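Local coordinates for protein PadR family transcriptional regulator (Streptococcus pneumoniae, PDB 5ZQH) that probably binds operator DNA as a dimeric PadR-family transcriptional regulator, through a winged helix-turn-helix domain, to control gene expression, at residues 7-15 and 82-90. Numbering follows the deposited sequence.
Sequences GVLEGCVLD and RVSVFWQQW
Phe86 lays one face of its ring flat over Gly11, whose CA sits 3.5 Å from the ring centroid and nearly over the ring centre, a CH-pi contact. With CG anti to the backbone N (chi1 167°), the ring reaches across to helix 7-15 and fits as a knob into the hole formed by Gly7, Val8, Gly11 and Cys12. Because Gly11 carries no side chain, the ring can rest directly on the backbone, and the CA atoms of Gly11 and Phe86 approach to 5.7 Å. The next residue, Trp87, gives its indole N-H to Asp15, one turn after Gly11: NE1 lies 2.8 Å from OD1 in a nearly straight bond. The oxygen lies in the indole plane, yet it is met from above the carboxylate, whose plane stands 84° to the ring. The other oxygen, OD2, is held by Gln19, so both ends of the carboxylate are bonded. One turn before Trp87, Val83 CG2 packs 3.7 Å from Asp15 CA, while Leu14 CD2 lies 4.1 Å from Arg82 CB. Toward the other end, Val8 CG2 touches Trp90 CZ3 at 3.8 Å; Trp90 also stacks on Trp90 of the second subunit, whose Val97 packs on Val8 and Trp87. Helix 3-19 of the winged-helix domain is thereby docked on the long C-terminal helix 77-101, the dimerisation element characteristic of PadR regulators.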
ATOM      1  N   GLY A   7       2.142   1.893  -3.452  1.00  5.32           N
ATOM      2  CA  GLY A   7       2.979   1.980  -2.259  1.00  5.41           C
ATOM      3  C   GLY A   7       4.078   0.935  -2.247  1.00  5.46           C
ATOM      4  O   GLY A   7       5.222   1.242  -1.894  1.00  5.47           O
ATOM      5  N   VAL A   8       3.731  -0.291  -2.651  1.00  5.51           N
ATOM      6  CA  VAL A   8       4.690  -1.403  -2.692  1.00  5.59           C
ATOM      7  C   VAL A   8       5.791  -1.177  -3.744  1.00  5.64           C
ATOM      8  O   VAL A   8       6.983  -1.224  -3.384  1.00  5.68           O
ATOM      9  CB  VAL A   8       4.006  -2.794  -2.807  1.00  5.58           C
ATOM     10  CG1 VAL A   8       5.016  -3.892  -3.117  1.00  5.58           C
ATOM     11  CG2 VAL A   8       3.267  -3.126  -1.518  1.00  5.58           C
ATOM     12  N   LEU A   9       5.418  -0.916  -5.007  1.00  5.69           N
ATOM     13  CA  LEU A   9       6.447  -0.646  -6.032  1.00  5.75           C
ATOM     14  C   LEU A   9       7.311   0.582  -5.766  1.00  5.76           C
ATOM     15  O   LEU A   9       8.478   0.587  -6.160  1.00  5.77           O
ATOM     16  CB  LEU A   9       5.984  -0.716  -7.505  1.00  5.77           C
ATOM     17  CG  LEU A   9       4.644  -0.377  -8.144  1.00  5.79           C
ATOM     18  CD1 LEU A   9       4.848   0.342  -9.475  1.00  5.79           C
ATOM     19  CD2 LEU A   9       3.895  -1.672  -8.378  1.00  5.79           C
ATOM     20  N   GLU A  10       6.759   1.596  -5.092  1.00  5.76           N
ATOM     21  CA  GLU A  10       7.563   2.752  -4.687  1.00  5.79           C
ATOM     22  C   GLU A  10       8.705   2.303  -3.783  1.00  5.78           C
ATOM     23  O   GLU A  10       9.872   2.512  -4.116  1.00  5.76           O
ATOM     24  CB  GLU A  10       6.735   3.838  -4.000  1.00  5.81           C
ATOM     25  CG  GLU A  10       7.494   5.155  -3.898  1.00  5.86           C
ATOM     26  CD  GLU A  10       6.840   6.157  -2.970  1.00  5.91           C
ATOM     27  OE1 GLU A  10       6.967   5.998  -1.735  1.00  5.91           O
ATOM     28  OE2 GLU A  10       6.217   7.118  -3.481  1.00  5.94           O
ATOM     29  N   GLY A  11       8.345   1.668  -2.666  1.00  5.79           N
ATOM     30  CA  GLY A  11       9.296   1.072  -1.727  1.00  5.82           C
ATOM     31  C   GLY A  11      10.280   0.110  -2.363  1.00  5.84           C
ATOM     32  O   GLY A  11      11.482   0.202  -2.102  1.00  5.84           O
ATOM     33  N   CYS A  12       9.771  -0.791  -3.211  1.00  5.87           N
ATOM     34  CA  CYS A  12      10.607  -1.778  -3.926  1.00  5.89           C
ATOM     35  C   CYS A  12      11.599  -1.145  -4.909  1.00  5.91           C
ATOM     36  O   CYS A  12      12.774  -1.508  -4.902  1.00  5.92           O
ATOM     37  CB  CYS A  12       9.752  -2.856  -4.613  1.00  5.87           C
ATOM     38  SG  CYS A  12       8.909  -3.972  -3.460  1.00  5.84           S
ATOM     39  N   VAL A  13      11.128  -0.197  -5.729  1.00  5.95           N
ATOM     40  CA  VAL A  13      11.995   0.581  -6.657  1.00  6.00           C
ATOM     41  C   VAL A  13      13.085   1.364  -5.903  1.00  6.03           C
ATOM     42  O   VAL A  13      14.255   1.344  -6.291  1.00  6.04           O
ATOM     43  CB  VAL A  13      11.165   1.481  -7.627  1.00  5.99           C
ATOM     44  CG1 VAL A  13      11.994   2.596  -8.256  1.00  5.97           C
ATOM     45  CG2 VAL A  13      10.537   0.637  -8.725  1.00  5.99           C
ATOM     46  N   LEU A  14      12.682   2.036  -4.829  1.00  6.10           N
ATOM     47  CA  LEU A  14      13.587   2.743  -3.920  1.00  6.17           C
ATOM     48  C   LEU A  14      14.655   1.832  -3.293  1.00  6.20           C
ATOM     49  O   LEU A  14      15.837   2.196  -3.266  1.00  6.20           O
ATOM     50  CB  LEU A  14      12.774   3.463  -2.834  1.00  6.18           C
ATOM     51  CG  LEU A  14      12.716   4.994  -2.674  1.00  6.20           C
ATOM     52  CD1 LEU A  14      13.140   5.804  -3.895  1.00  6.18           C
ATOM     53  CD2 LEU A  14      11.335   5.416  -2.183  1.00  6.19           C
ATOM     54  N   ASP A  15      14.235   0.654  -2.819  1.00  6.25           N
ATOM     55  CA  ASP A  15      15.142  -0.346  -2.235  1.00  6.31           C
ATOM     56  C   ASP A  15      16.161  -0.876  -3.246  1.00  6.37           C
ATOM     57  O   ASP A  15      17.351  -0.958  -2.934  1.00  6.39           O
ATOM     58  CB  ASP A  15      14.353  -1.499  -1.600  1.00  6.28           C
ATOM     59  CG  ASP A  15      15.217  -2.398  -0.716  1.00  6.27           C
ATOM     60  OD1 ASP A  15      15.753  -1.914   0.306  1.00  6.25           O
ATOM     61  OD2 ASP A  15      15.344  -3.598  -1.041  1.00  6.25           O
ATOM     62  N   ARG A  82      13.409   7.507   3.068  1.00  9.12           N
ATOM     63  CA  ARG A  82      12.107   7.023   2.597  1.00  9.05           C
ATOM     64  C   ARG A  82      12.019   5.495   2.508  1.00  8.98           C
ATOM     65  O   ARG A  82      10.934   4.926   2.668  1.00  9.04           O
ATOM     66  CB  ARG A  82      11.745   7.648   1.237  1.00  9.02           C
ATOM     67  CG  ARG A  82      11.461   9.147   1.253  1.00  9.04           C
ATOM     68  CD  ARG A  82      10.110   9.514   1.857  1.00  9.05           C
ATOM     69  NE  ARG A  82       9.968  10.968   1.995  1.00  9.09           N
ATOM     70  CZ  ARG A  82       8.815  11.621   2.147  1.00  9.07           C
ATOM     71  NH1 ARG A  82       7.657  10.969   2.173  1.00  9.05           N
ATOM     72  NH2 ARG A  82       8.824  12.944   2.258  1.00  9.03           N
ATOM     73  N   VAL A  83      13.154   4.846   2.244  1.00  8.85           N
ATOM     74  CA  VAL A  83      13.217   3.385   2.142  1.00  8.76           C
ATOM     75  C   VAL A  83      13.331   2.712   3.518  1.00  8.66           C
ATOM     76  O   VAL A  83      12.781   1.623   3.719  1.00  8.67           O
ATOM     77  CB  VAL A  83      14.287   2.898   1.117  1.00  8.79           C
ATOM     78  CG1 VAL A  83      15.712   3.156   1.587  1.00  8.80           C
ATOM     79  CG2 VAL A  83      14.087   1.427   0.784  1.00  8.81           C
ATOM     80  N   SER A  84      14.026   3.360   4.456  1.00  8.52           N
ATOM     81  CA  SER A  84      14.044   2.906   5.851  1.00  8.43           C
ATOM     82  C   SER A  84      12.654   3.067   6.476  1.00  8.30           C
ATOM     83  O   SER A  84      12.208   2.190   7.209  1.00  8.29           O
ATOM     84  CB  SER A  84      15.122   3.625   6.673  1.00  8.45           C
ATOM     85  OG  SER A  84      14.729   4.946   6.997  1.00  8.48           O
ATOM     86  N   VAL A  85      11.985   4.183   6.157  1.00  8.17           N
ATOM     87  CA  VAL A  85      10.565   4.409   6.481  1.00  8.08           C
ATOM     88  C   VAL A  85       9.688   3.291   5.905  1.00  8.03           C
ATOM     89  O   VAL A  85       8.851   2.742   6.624  1.00  8.02           O
ATOM     90  CB  VAL A  85      10.068   5.818   6.028  1.00  8.07           C
ATOM     91  CG1 VAL A  85       8.545   5.892   5.937  1.00  8.03           C
ATOM     92  CG2 VAL A  85      10.572   6.894   6.979  1.00  8.05           C
ATOM     93  N   PHE A  86       9.907   2.958   4.625  1.00  7.96           N
ATOM     94  CA  PHE A  86       9.200   1.865   3.941  1.00  7.87           C
ATOM     95  C   PHE A  86       9.318   0.515   4.655  1.00  7.85           C
ATOM     96  O   PHE A  86       8.301  -0.145   4.879  1.00  7.83           O
ATOM     97  CB  PHE A  86       9.631   1.728   2.467  1.00  7.85           C
ATOM     98  CG  PHE A  86       9.167   0.441   1.815  1.00  7.81           C
ATOM     99  CD1 PHE A  86       7.828   0.268   1.448  1.00  7.80           C
ATOM    100  CD2 PHE A  86      10.064  -0.606   1.590  1.00  7.80           C
ATOM    101  CE1 PHE A  86       7.397  -0.919   0.868  1.00  7.79           C
ATOM    102  CE2 PHE A  86       9.640  -1.794   1.007  1.00  7.79           C
ATOM    103  CZ  PHE A  86       8.304  -1.949   0.647  1.00  7.80           C
ATOM    104  N   TRP A  87      10.546   0.113   4.993  1.00  7.79           N
ATOM    105  CA  TRP A  87      10.771  -1.178   5.654  1.00  7.79           C
ATOM    106  C   TRP A  87      10.201  -1.260   7.062  1.00  7.82           C
ATOM    107  O   TRP A  87       9.735  -2.322   7.475  1.00  7.83           O
ATOM    108  CB  TRP A  87      12.245  -1.591   5.634  1.00  7.71           C
ATOM    109  CG  TRP A  87      12.721  -2.023   4.272  1.00  7.67           C
ATOM    110  CD1 TRP A  87      13.774  -1.505   3.572  1.00  7.63           C
ATOM    111  CD2 TRP A  87      12.153  -3.049   3.439  1.00  7.63           C
ATOM    112  NE1 TRP A  87      13.907  -2.148   2.365  1.00  7.60           N
ATOM    113  CE2 TRP A  87      12.927  -3.097   2.254  1.00  7.61           C
ATOM    114  CE3 TRP A  87      11.073  -3.936   3.583  1.00  7.61           C
ATOM    115  CZ2 TRP A  87      12.653  -3.996   1.210  1.00  7.59           C
ATOM    116  CZ3 TRP A  87      10.802  -4.833   2.547  1.00  7.61           C
ATOM    117  CH2 TRP A  87      11.593  -4.856   1.375  1.00  7.59           C
ATOM    118  N   GLN A  88      10.226  -0.142   7.783  1.00  7.87           N
ATOM    119  CA  GLN A  88       9.575  -0.057   9.092  1.00  7.92           C
ATOM    120  C   GLN A  88       8.050  -0.112   8.954  1.00  7.90           C
ATOM    121  O   GLN A  88       7.382  -0.828   9.709  1.00  7.90           O
ATOM    122  CB  GLN A  88      10.012   1.197   9.848  1.00  7.94           C
ATOM    123  CG  GLN A  88      11.474   1.179  10.251  1.00  8.00           C
ATOM    124  CD  GLN A  88      11.883   2.426  11.003  1.00  8.03           C
ATOM    125  OE1 GLN A  88      12.517   3.323  10.439  1.00  8.05           O
ATOM    126  NE2 GLN A  88      11.518   2.494  12.283  1.00  8.02           N
ATOM    127  N   GLN A  89       7.521   0.626   7.980  1.00  7.89           N
ATOM    128  CA  GLN A  89       6.086   0.628   7.687  1.00  7.91           C
ATOM    129  C   GLN A  89       5.601  -0.719   7.148  1.00  7.90           C
ATOM    130  O   GLN A  89       4.496  -1.140   7.468  1.00  7.93           O
ATOM    131  CB  GLN A  89       5.717   1.756   6.726  1.00  7.91           C
ATOM    132  CG  GLN A  89       4.265   2.191   6.837  1.00  7.97           C
ATOM    133  CD  GLN A  89       3.965   3.487   6.110  1.00  7.99           C
ATOM    134  OE1 GLN A  89       3.345   4.388   6.673  1.00  8.00           O
ATOM    135  NE2 GLN A  89       4.391   3.585   4.853  1.00  8.01           N
ATOM    136  N   TRP A  90       6.430  -1.389   6.348  1.00  7.91           N
ATOM    137  CA  TRP A  90       6.086  -2.714   5.834  1.00  7.92           C
ATOM    138  C   TRP A  90       6.043  -3.766   6.951  1.00  7.98           C
ATOM    139  O   TRP A  90       5.088  -4.546   7.014  1.00  8.00           O
ATOM    140  CB  TRP A  90       7.005  -3.163   4.687  1.00  7.82           C
ATOM    141  CG  TRP A  90       6.618  -4.513   4.184  1.00  7.76           C
ATOM    142  CD1 TRP A  90       7.231  -5.708   4.470  1.00  7.75           C
ATOM    143  CD2 TRP A  90       5.492  -4.828   3.357  1.00  7.73           C
ATOM    144  NE1 TRP A  90       6.569  -6.743   3.848  1.00  7.72           N
ATOM    145  CE2 TRP A  90       5.498  -6.234   3.159  1.00  7.72           C
ATOM    146  CE3 TRP A  90       4.485  -4.059   2.751  1.00  7.70           C
ATOM    147  CZ2 TRP A  90       4.533  -6.888   2.380  1.00  7.69           C
ATOM    148  CZ3 TRP A  90       3.527  -4.708   1.971  1.00  7.70           C
ATOM    149  CH2 TRP A  90       3.559  -6.115   1.796  1.00  7.71           C
TER